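Local coordinates for CaaX farnesyltransferase beta subunit Ram1 (Aspergillus fumigatus, PDB 4MBG) that is the beta subunit of protein farnesyltransferase, which transfers the farnesyl group of farnesyl diphosphate to a cysteine near the C-terminus of target proteins, at the interface of chains B and A. Sequence-based numbering; all coordinates share one arbitrary frame. Chains: chain A, CaaX farnesyltransferase beta subunit Ram1; chain B, CaaX farnesyltransferase alpha subunit Ram2.

The interface of chains B and A. Residues chain B 161, 165, 168; chain A 304-306, 308.
The side-chain hydroxyl B:Thr165 OG1 is gripped from several directions at once. Across the interface it shares a hydrogen bond of 3.0 Å with the hydroxyl A:Ser308 OG, with the donor not settled by the model. Within its own helix, B:161-174, it donates to the carbonyl B:Tyr161 O one turn back, at 3.0 Å, approaching from above the carbonyl plane. The threonine rotamer, with OG1 beside its own backbone N (chi1 -66°), lets one oxygen reach both the helix carbonyl and the partner. Its methyl is turned toward the A:Ser305 hydroxyl, at van der Waals distance (3.9 Å from B:Thr165 CG2 to A:Ser305 OG), while A:Ser308 OG lies alongside the methyl. A water extends the link, lying 3.2 Å from B:Thr165 OG1 and 2.8 Å from A:Ser305 OG; its contact with A:Ser308 OG is weak.

On one flank, B:Tyr161 stretches its ring away from the helix, CG anti to the backbone N (chi1 -162°), and its phenol oxygen OH accepts a nearly straight hydrogen bond from the backbone A:Gly304 N, 3.1 Å long and 163° at the hydrogen. A:Ser308 CB lies off one face of the phenol, at its hydroxyl end. On the other flank, the carbonyl A:Pro306 O sits over one face of the B:His168 imidazole, toward its rim. Although this oxygen lies 3.0 Å from B:His168 NE2, it is 2.9 Å above the ring plane, which makes a conventional in-plane N-H bond unlikely.

Three residues on successive turns of an alpha-subunit helix thus meet a beta-subunit loop, helping to hold the two subunits together in the farnesyltransferase heterodimer.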
loop_
_atom_site.group_PDB
_atom_site.type_symbol
_atom_site.label_atom_id
_atom_site.label_comp_id
_atom_site.label_asym_id
_atom_site.label_seq_id
_atom_site.Cartn_x
_atom_site.Cartn_y
_atom_site.Cartn_z
ATOM N N TYR B 161 0.011 -7.379 -9.754
ATOM C CA TYR B 161 -0.206 -5.923 -9.711
ATOM C C TYR B 161 0.758 -5.192 -10.628
ATOM O O TYR B 161 0.352 -4.237 -11.318
ATOM C CB TYR B 161 -0.071 -5.394 -8.281
ATOM C CG TYR B 161 -0.676 -4.026 -8.077
ATOM C CD1 TYR B 161 0.054 -2.871 -8.389
ATOM C CD2 TYR B 161 -1.983 -3.884 -7.582
ATOM C CE1 TYR B 161 -0.496 -1.609 -8.228
ATOM C CE2 TYR B 161 -2.542 -2.635 -7.400
ATOM C CZ TYR B 161 -1.790 -1.494 -7.723
ATOM O OH TYR B 161 -2.355 -0.240 -7.551
ATOM N N THR B 165 -0.103 -2.876 -13.868
ATOM C CA THR B 165 0.348 -1.483 -13.908
ATOM C C THR B 165 1.109 -1.194 -15.203
ATOM O O THR B 165 0.910 -0.157 -15.847
ATOM C CB THR B 165 1.252 -1.180 -12.701
ATOM O OG1 THR B 165 0.444 -1.267 -11.510
ATOM C CG2 THR B 165 1.852 0.225 -12.823
ATOM N N HIS B 168 -1.385 -0.875 -18.012
ATOM C CA HIS B 168 -2.022 0.445 -18.041
ATOM C C HIS B 168 -1.121 1.437 -18.755
ATOM O O HIS B 168 -1.579 2.237 -19.596
ATOM C CB HIS B 168 -2.264 0.978 -16.637
ATOM C CG HIS B 168 -2.691 2.411 -16.606
ATOM N ND1 HIS B 168 -4.017 2.787 -16.588
ATOM C CD2 HIS B 168 -1.973 3.562 -16.588
ATOM C CE1 HIS B 168 -4.101 4.106 -16.564
ATOM N NE2 HIS B 168 -2.877 4.603 -16.567
ATOM N N GLY A 304 -1.515 2.706 -6.828
ATOM C CA GLY A 304 -0.113 3.085 -6.697
ATOM C C GLY A 304 0.286 4.196 -7.645
ATOM O O GLY A 304 1.185 4.983 -7.347
ATOM N N SER A 305 -0.384 4.238 -8.790
ATOM C CA SER A 305 -0.147 5.280 -9.787
ATOM C C SER A 305 -1.488 5.440 -10.542
ATOM O O SER A 305 -2.359 4.574 -10.458
ATOM C CB SER A 305 1.019 4.881 -10.697
ATOM O OG SER A 305 0.833 3.583 -11.227
ATOM N N PRO A 306 -1.676 6.557 -11.257
ATOM C CA PRO A 306 -2.999 6.794 -11.878
ATOM C C PRO A 306 -3.493 5.652 -12.761
ATOM O O PRO A 306 -2.758 5.200 -13.641
ATOM C CB PRO A 306 -2.776 8.077 -12.709
ATOM C CG PRO A 306 -1.679 8.798 -11.946
ATOM C CD PRO A 306 -0.758 7.700 -11.416
ATOM N N SER A 308 -4.169 2.608 -11.969
ATOM C CA SER A 308 -3.929 1.266 -11.448
ATOM C C SER A 308 -5.037 0.885 -10.458
ATOM O O SER A 308 -5.955 1.664 -10.202
ATOM C CB SER A 308 -2.532 1.153 -10.817
ATOM O OG SER A 308 -1.545 1.002 -11.863
HETATM O O HOH W 1 0.760 1.282 -9.637
#